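Local coordinates for endoglucanase A (Clostridium acetobutylicum, PDB 3IK2), which probably hydrolyses internal beta-1,4-glucosidic bonds of cellulose, as a family 44 glycoside hydrolase with a TIM-like barrel, at residues 427-432 with 454-459; 314-319 with 324-329. All coordinates share one frame; numbering follows the deposited sequence.

In the fold
Along the chain, contact 2 (314-319 with 324-329) closes before contact 1 (427-432 with 454-459) opens. Their centres are about 26 Å apart, and with nearest atoms about 10 Å from one another they do not touch. Contact 2 belongs to the catalytic TIM-like barrel: it joins the chain leading into short helix 320-324 to the chain leaving it, inside the long connection from barrel strand 273-278 to strand 347-353. Contact 1 lies in the beta-sandwich domain, between strands 427-433 and 454-461, which share a sheet with the N-terminal strand 2-15. One thus packs side chains inside the sandwich, while the other ties together two loops flanking a helix of the barrel domain.

Contact 1: residues 427-432 with 454-459; sequences SSTYAS and INFNFN
Ser427 and Thr429 pack against Phe456, with Ile454 at the Ser427 end, in a side-chain packing contact across the interior of the beta-sandwich domain. Strands 427-433 and 454-461 are not hydrogen-bonded neighbours; in the order of the sheet, strands 415-421 and 2-15 come between them, and the curved sheet brings their inner faces together. The short segments run in broadly the same direction, at 31°, with axes 10.8 Å apart, a spacing that leaves room for side chains between them.

Phe456 reaches into that gap. Its CG stands anti to its own carbonyl carbon (chi1 -75°), which sends the ring across toward the other strand. The ring does not present a face to Ser427: the serine CB meets its edge, close to the ring plane, 3.6 Å from Phe456 CE1. Thr429 adds its methyl group from an oblique direction, CG2 lying 4.3 Å from Phe456 CE1. Within its own strand, Ile454 lays CG2 over the centre of one face of the Phe456 ring, 3.6 Å above the plane. Val3, Val5, Val445 and Ile499 also touch this phenyl group and continue the apolar filling.

The hydroxyls find their partners elsewhere, while Ser427 CB and Thr429 CG2 approach the ring. Ser427 OG bonds to Asp423 O and Thr421 OG1, and Thr429 OG1 makes a weak bond to Cys419 O. Beside the serine, the Ile454 CD1 methyl reaches to 4.1 Å from Ser427 CB.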
ATOM      1  N   SER A 427       6.342  22.031  -7.834  1.00 10.42           N
ATOM      2  CA  SER A 427       6.426  20.903  -8.746  1.00 10.15           C
ATOM      3  C   SER A 427       6.847  19.606  -8.067  1.00  9.92           C
ATOM      4  O   SER A 427       7.438  19.621  -6.964  1.00 10.32           O
ATOM      5  CB  SER A 427       7.383  21.248  -9.885  1.00  9.26           C
ATOM      6  OG  SER A 427       8.723  21.079  -9.489  1.00 10.40           O
ATOM      7  N   SER A 428       6.506  18.492  -8.718  1.00  9.79           N
ATOM      8  CA  SER A 428       7.158  17.188  -8.484  1.00  9.99           C
ATOM      9  C   SER A 428       7.647  16.646  -9.810  1.00  9.16           C
ATOM     10  O   SER A 428       6.949  16.763 -10.798  1.00  8.91           O
ATOM     11  CB  SER A 428       6.209  16.182  -7.834  1.00 10.12           C
ATOM     12  OG  SER A 428       6.013  16.511  -6.482  1.00 11.47           O
ATOM     13  N   THR A 429       8.853  16.082  -9.833  1.00  9.50           N
ATOM     14  CA  THR A 429       9.449  15.522 -11.067  1.00  9.06           C
ATOM     15  C   THR A 429      10.125  14.181 -10.767  1.00  9.17           C
ATOM     16  O   THR A 429      10.912  14.071  -9.825  1.00  9.25           O
ATOM     17  CB  THR A 429      10.519  16.464 -11.725  1.00  9.31           C
ATOM     18  OG1 THR A 429      11.604  16.695 -10.799  1.00  6.72           O
ATOM     19  CG2 THR A 429       9.884  17.809 -12.202  1.00  8.16           C
ATOM     20  N   TYR A 430       9.790  13.176 -11.573  1.00  8.50           N
ATOM     21  CA  TYR A 430      10.375  11.836 -11.479  1.00  8.71           C
ATOM     22  C   TYR A 430      10.830  11.463 -12.874  1.00  8.12           C
ATOM     23  O   TYR A 430      10.138  11.735 -13.836  1.00  7.97           O
ATOM     24  CB  TYR A 430       9.348  10.803 -10.888  1.00  7.76           C
ATOM     25  CG  TYR A 430       8.817  11.251  -9.518  1.00  8.22           C
ATOM     26  CD1 TYR A 430       9.580  11.085  -8.368  1.00  7.55           C
ATOM     27  CD2 TYR A 430       7.576  11.905  -9.392  1.00  8.08           C
ATOM     28  CE1 TYR A 430       9.130  11.537  -7.127  1.00  5.26           C
ATOM     29  CE2 TYR A 430       7.111  12.334  -8.161  1.00  6.27           C
ATOM     30  CZ  TYR A 430       7.899  12.157  -7.037  1.00  6.38           C
ATOM     31  OH  TYR A 430       7.461  12.583  -5.803  1.00  5.86           O
ATOM     32  N   ALA A 431      12.011  10.880 -12.982  1.00  9.24           N
ATOM     33  CA  ALA A 431      12.498  10.347 -14.263  1.00  9.89           C
ATOM     34  C   ALA A 431      12.860   8.894 -14.104  1.00 10.58           C
ATOM     35  O   ALA A 431      13.364   8.483 -13.043  1.00 11.65           O
ATOM     36  CB  ALA A 431      13.706  11.156 -14.767  1.00 10.15           C
ATOM     37  N   SER A 432      12.599   8.107 -15.139  1.00 11.03           N
ATOM     38  CA  SER A 432      12.975   6.702 -15.128  1.00 11.16           C
ATOM     39  C   SER A 432      13.528   6.227 -16.474  1.00 11.72           C
ATOM     40  O   SER A 432      13.188   6.753 -17.557  1.00 11.47           O
ATOM     41  CB  SER A 432      11.793   5.805 -14.726  1.00 10.82           C
ATOM     42  OG  SER A 432      10.775   5.879 -15.700  1.00  9.98           O
ATOM     43  N   ILE A 454       3.958  26.731 -15.130  1.00 14.24           N
ATOM     44  CA  ILE A 454       5.386  26.605 -14.963  1.00 14.50           C
ATOM     45  C   ILE A 454       6.066  26.304 -16.286  1.00 14.32           C
ATOM     46  O   ILE A 454       5.683  25.375 -17.012  1.00 14.33           O
ATOM     47  CB  ILE A 454       5.810  25.485 -13.927  1.00 14.47           C
ATOM     48  CG1 ILE A 454       5.215  25.710 -12.536  1.00 14.41           C
ATOM     49  CG2 ILE A 454       7.335  25.478 -13.787  1.00 15.36           C
ATOM     50  CD1 ILE A 454       5.522  24.540 -11.542  1.00 14.50           C
ATOM     51  N   ASN A 455       7.080  27.102 -16.577  1.00 14.40           N
ATOM     52  CA  ASN A 455       8.035  26.801 -17.629  1.00 15.17           C
ATOM     53  C   ASN A 455       9.116  25.903 -17.088  1.00 14.29           C
ATOM     54  O   ASN A 455       9.924  26.308 -16.258  1.00 14.25           O
ATOM     55  CB  ASN A 455       8.652  28.081 -18.191  1.00 15.52           C
ATOM     56  CG  ASN A 455       7.601  28.994 -18.801  1.00 19.48           C
ATOM     57  OD1 ASN A 455       6.843  28.578 -19.693  1.00 22.91           O
ATOM     58  ND2 ASN A 455       7.508  30.232 -18.284  1.00 21.10           N
ATOM     59  N   PHE A 456       9.105  24.661 -17.537  1.00 13.95           N
ATOM     60  CA  PHE A 456      10.084  23.719 -17.067  1.00 14.09           C
ATOM     61  C   PHE A 456      11.203  23.719 -18.071  1.00 14.46           C
ATOM     62  O   PHE A 456      10.984  23.475 -19.251  1.00 14.78           O
ATOM     63  CB  PHE A 456       9.495  22.313 -16.932  1.00 13.54           C
ATOM     64  CG  PHE A 456       8.606  22.129 -15.745  1.00 13.12           C
ATOM     65  CD1 PHE A 456       9.154  21.816 -14.490  1.00 11.52           C
ATOM     66  CD2 PHE A 456       7.220  22.224 -15.877  1.00  9.78           C
ATOM     67  CE1 PHE A 456       8.340  21.624 -13.384  1.00  9.90           C
ATOM     68  CE2 PHE A 456       6.389  22.028 -14.763  1.00  8.92           C
ATOM     69  CZ  PHE A 456       6.946  21.728 -13.524  1.00  9.92           C
ATOM     70  N   ASN A 457      12.400  23.985 -17.576  1.00 15.58           N
ATOM     71  CA  ASN A 457      13.611  23.929 -18.367  1.00 16.68           C
ATOM     72  C   ASN A 457      14.350  22.648 -17.997  1.00 15.92           C
ATOM     73  O   ASN A 457      14.824  22.512 -16.880  1.00 15.88           O
ATOM     74  CB  ASN A 457      14.446  25.194 -18.093  1.00 18.02           C
ATOM     75  CG  ASN A 457      13.607  26.465 -18.171  1.00 21.57           C
ATOM     76  OD1 ASN A 457      12.878  26.679 -19.152  1.00 28.46           O
ATOM     77  ND2 ASN A 457      13.674  27.302 -17.130  1.00 25.36           N
ATOM     78  N   PHE A 458      14.406  21.697 -18.930  1.00 15.87           N
ATOM     79  CA  PHE A 458      14.935  20.382 -18.663  1.00 15.50           C
ATOM     80  C   PHE A 458      16.345  20.262 -19.141  1.00 16.52           C
ATOM     81  O   PHE A 458      16.647  20.590 -20.291  1.00 16.37           O
ATOM     82  CB  PHE A 458      14.107  19.273 -19.353  1.00 15.10           C
ATOM     83  CG  PHE A 458      12.700  19.114 -18.810  1.00 13.72           C
ATOM     84  CD1 PHE A 458      12.436  18.211 -17.783  1.00 12.31           C
ATOM     85  CD2 PHE A 458      11.639  19.861 -19.345  1.00 10.73           C
ATOM     86  CE1 PHE A 458      11.130  18.063 -17.274  1.00 11.04           C
ATOM     87  CE2 PHE A 458      10.340  19.726 -18.856  1.00 10.48           C
ATOM     88  CZ  PHE A 458      10.086  18.824 -17.800  1.00 13.40           C
ATOM     89  N   ASN A 459      17.192  19.710 -18.277  1.00 17.47           N
ATOM     90  CA  ASN A 459      18.567  19.406 -18.641  1.00 18.58           C
ATOM     91  C   ASN A 459      18.835  17.942 -18.392  1.00 18.46           C
ATOM     92  O   ASN A 459      19.017  17.529 -17.246  1.00 18.56           O
ATOM     93  CB  ASN A 459      19.536  20.254 -17.810  1.00 19.69           C
ATOM     94  CG  ASN A 459      19.115  21.707 -17.744  1.00 23.13           C
ATOM     95  OD1 ASN A 459      19.394  22.477 -18.680  1.00 27.55           O
ATOM     96  ND2 ASN A 459      18.410  22.095 -16.645  1.00 24.56           N
TER

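Contact 2: residues 314-319 with 324-329; sequences TYTEDS and WCKWGL
Two van der Waals touches join the segments directly, Thr316 to Lys326 and Glu317 to Leu329. The Thr316 methyl, CG2, lies 3.9 Å from Lys326 NZ, where the two side chains pass at a slant. Lys326 gets there by bending at its last torsion (chi4 -54°), and its ammonium group is bound to Gly322 O of the intervening helix rather than to the threonine. Deeper in, Leu329 points toward 314-319 and brings CD1 to 4.3 Å from Glu317 CD; Leu329 also touches Ile321.

Hydrogen bonds hold the buried carboxylate from both oxygens. Ser319 OG donates to Glu317 OE2 over 2.5 Å, using the anti lone pair of that oxygen, while Glu317 OE1 bonds to Ser309 OG. Together they probably limit the rotation of the carboxylate beside Leu329.

Backbone bonds shape 324-329: Gly328 N to Cys325 O (2.8 Å) and Leu329 N to Lys326 O (3.2 Å) accompany a 3-10 turn at 326-328. Ser319, at the N-cap position of helix 320-324, also accepts Gly322 N at its OG, the mark of a short capped helix within a barrel beta-alpha connection.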
ATOM      1  N   THR A 314      12.763  19.018   4.710  1.00 12.20           N
ATOM      2  CA  THR A 314      12.513  20.443   4.750  1.00 11.47           C
ATOM      3  C   THR A 314      11.027  20.783   4.855  1.00 11.75           C
ATOM      4  O   THR A 314      10.656  21.939   4.996  1.00 11.43           O
ATOM      5  CB  THR A 314      13.132  21.152   3.531  1.00 12.09           C
ATOM      6  OG1 THR A 314      12.407  20.798   2.346  1.00 10.35           O
ATOM      7  CG2 THR A 314      14.609  20.773   3.384  1.00 10.93           C
ATOM      8  N   TYR A 315      10.169  19.776   4.814  1.00 11.50           N
ATOM      9  CA  TYR A 315       8.749  20.042   4.799  1.00 11.37           C
ATOM     10  C   TYR A 315       8.148  19.774   6.147  1.00 11.46           C
ATOM     11  O   TYR A 315       8.359  18.700   6.703  1.00 12.19           O
ATOM     12  CB  TYR A 315       8.035  19.191   3.734  1.00 10.82           C
ATOM     13  CG  TYR A 315       6.572  19.457   3.733  1.00 11.43           C
ATOM     14  CD1 TYR A 315       6.071  20.654   3.243  1.00 10.65           C
ATOM     15  CD2 TYR A 315       5.666  18.518   4.234  1.00 14.64           C
ATOM     16  CE1 TYR A 315       4.711  20.920   3.247  1.00 11.17           C
ATOM     17  CE2 TYR A 315       4.283  18.786   4.232  1.00 11.33           C
ATOM     18  CZ  TYR A 315       3.830  19.988   3.746  1.00 11.14           C
ATOM     19  OH  TYR A 315       2.476  20.275   3.748  1.00 12.31           O
ATOM     20  N   THR A 316       7.368  20.737   6.645  1.00 11.44           N
ATOM     21  CA  THR A 316       6.598  20.594   7.895  1.00 12.05           C
ATOM     22  C   THR A 316       5.089  20.585   7.615  1.00 11.57           C
ATOM     23  O   THR A 316       4.531  21.523   6.996  1.00 10.93           O
ATOM     24  CB  THR A 316       6.916  21.705   8.937  1.00 11.67           C
ATOM     25  OG1 THR A 316       8.318  21.734   9.180  1.00 14.70           O
ATOM     26  CG2 THR A 316       6.246  21.392  10.262  1.00 12.33           C
ATOM     27  N   GLU A 317       4.430  19.524   8.059  1.00 10.85           N
ATOM     28  CA  GLU A 317       3.004  19.388   7.802  1.00 10.94           C
ATOM     29  C   GLU A 317       2.265  19.855   9.038  1.00 10.37           C
ATOM     30  O   GLU A 317       2.820  19.815  10.128  1.00 10.67           O
ATOM     31  CB  GLU A 317       2.618  17.939   7.436  1.00 10.75           C
ATOM     32  CG  GLU A 317       2.510  16.971   8.620  1.00 11.91           C
ATOM     33  CD  GLU A 317       2.053  15.575   8.222  1.00 11.66           C
ATOM     34  OE1 GLU A 317       2.273  15.209   7.042  1.00 10.61           O
ATOM     35  OE2 GLU A 317       1.486  14.850   9.085  1.00 11.50           O
ATOM     36  N   ASP A 318       1.031  20.319   8.846  1.00  9.89           N
ATOM     37  CA  ASP A 318       0.148  20.672   9.939  1.00  9.79           C
ATOM     38  C   ASP A 318      -0.578  19.450  10.466  1.00  9.22           C
ATOM     39  O   ASP A 318      -1.649  19.087   9.978  1.00  8.84           O
ATOM     40  CB  ASP A 318      -0.852  21.722   9.474  1.00 10.34           C
ATOM     41  CG  ASP A 318      -1.755  22.217  10.590  1.00 13.70           C
ATOM     42  OD1 ASP A 318      -1.610  21.796  11.777  1.00 13.32           O
ATOM     43  OD2 ASP A 318      -2.629  23.046  10.248  1.00 19.45           O
ATOM     44  N   SER A 319       0.015  18.818  11.473  1.00  9.01           N
ATOM     45  CA  SER A 319      -0.614  17.679  12.139  1.00  9.09           C
ATOM     46  C   SER A 319       0.001  17.506  13.544  1.00  8.81           C
ATOM     47  O   SER A 319       1.026  18.140  13.878  1.00  9.59           O
ATOM     48  CB  SER A 319      -0.434  16.411  11.277  1.00  8.83           C
ATOM     49  OG  SER A 319       0.930  16.014  11.231  1.00  9.12           O
ATOM     50  N   TRP A 324       4.382  17.146  17.342  1.00 19.82           N
ATOM     51  CA  TRP A 324       4.901  16.399  18.498  1.00 20.12           C
ATOM     52  C   TRP A 324       5.917  15.280  18.228  1.00 19.38           C
ATOM     53  O   TRP A 324       6.657  14.900  19.148  1.00 18.65           O
ATOM     54  CB  TRP A 324       3.743  15.862  19.353  1.00 21.22           C
ATOM     55  CG  TRP A 324       2.869  16.947  19.856  1.00 22.38           C
ATOM     56  CD1 TRP A 324       1.531  17.123  19.590  1.00 23.67           C
ATOM     57  CD2 TRP A 324       3.270  18.060  20.674  1.00 23.79           C
ATOM     58  NE1 TRP A 324       1.080  18.271  20.209  1.00 25.53           N
ATOM     59  CE2 TRP A 324       2.122  18.860  20.886  1.00 24.54           C
ATOM     60  CE3 TRP A 324       4.488  18.447  21.267  1.00 25.69           C
ATOM     61  CZ2 TRP A 324       2.146  20.017  21.685  1.00 24.88           C
ATOM     62  CZ3 TRP A 324       4.519  19.615  22.050  1.00 24.87           C
ATOM     63  CH2 TRP A 324       3.353  20.388  22.244  1.00 24.54           C
ATOM     64  N   CYS A 325       5.949  14.754  16.995  1.00 17.97           N
ATOM     65  CA  CYS A 325       6.857  13.658  16.657  1.00 16.73           C
ATOM     66  C   CYS A 325       7.711  13.963  15.413  1.00 16.41           C
ATOM     67  O   CYS A 325       7.839  13.120  14.522  1.00 15.00           O
ATOM     68  CB  CYS A 325       6.076  12.341  16.509  1.00 17.03           C
ATOM     69  SG  CYS A 325       4.941  12.020  17.871  1.00 15.63           S
ATOM     70  N   LYS A 326       8.287  15.169  15.380  1.00 15.53           N
ATOM     71  CA  LYS A 326       9.165  15.626  14.304  1.00 15.63           C
ATOM     72  C   LYS A 326      10.259  14.636  14.060  1.00 14.37           C
ATOM     73  O   LYS A 326      10.725  14.495  12.925  1.00 14.95           O
ATOM     74  CB  LYS A 326       9.830  16.985  14.628  1.00 15.52           C
ATOM     75  CG  LYS A 326       8.950  18.163  14.384  1.00 17.30           C
ATOM     76  CD  LYS A 326       9.534  19.476  14.895  1.00 17.18           C
ATOM     77  CE  LYS A 326       8.390  20.454  15.131  1.00 20.80           C
ATOM     78  NZ  LYS A 326       7.549  20.584  13.852  1.00 22.13           N
ATOM     79  N   TRP A 327      10.679  13.951  15.120  1.00 13.03           N
ATOM     80  CA  TRP A 327      11.724  12.931  14.991  1.00 11.57           C
ATOM     81  C   TRP A 327      11.363  11.787  14.014  1.00 11.62           C
ATOM     82  O   TRP A 327      12.278  11.116  13.479  1.00 10.90           O
ATOM     83  CB  TRP A 327      12.117  12.365  16.359  1.00 10.69           C
ATOM     84  CG  TRP A 327      10.941  11.836  17.150  1.00 10.51           C
ATOM     85  CD1 TRP A 327      10.237  12.505  18.098  1.00  9.34           C
ATOM     86  CD2 TRP A 327      10.322  10.536  17.033  1.00 12.03           C
ATOM     87  NE1 TRP A 327       9.237  11.717  18.591  1.00 11.30           N
ATOM     88  CE2 TRP A 327       9.259  10.502  17.952  1.00 11.69           C
ATOM     89  CE3 TRP A 327      10.556   9.403  16.231  1.00  9.04           C
ATOM     90  CZ2 TRP A 327       8.426   9.374  18.103  1.00 11.51           C
ATOM     91  CZ3 TRP A 327       9.731   8.292  16.389  1.00  9.43           C
ATOM     92  CH2 TRP A 327       8.691   8.282  17.328  1.00  8.92           C
ATOM     93  N   GLY A 328      10.062  11.560  13.803  1.00 10.46           N
ATOM     94  CA  GLY A 328       9.580  10.461  12.953  1.00 11.37           C
ATOM     95  C   GLY A 328       9.299  10.814  11.495  1.00 12.18           C
ATOM     96  O   GLY A 328       8.787   9.978  10.726  1.00 12.09           O
ATOM     97  N   LEU A 329       9.596  12.065  11.126  1.00 11.82           N
ATOM     98  CA  LEU A 329       9.382  12.560   9.768  1.00 11.41           C
ATOM     99  C   LEU A 329      10.696  13.161   9.213  1.00 11.81           C
ATOM    100  O   LEU A 329      11.462  13.736   9.966  1.00 12.65           O
ATOM    101  CB  LEU A 329       8.247  13.586   9.736  1.00 10.92           C
ATOM    102  CG  LEU A 329       6.831  13.079  10.062  1.00 10.97           C
ATOM    103  CD1 LEU A 329       5.748  14.231   9.964  1.00  7.16           C
ATOM    104  CD2 LEU A 329       6.425  11.851   9.206  1.00  9.45           C
TER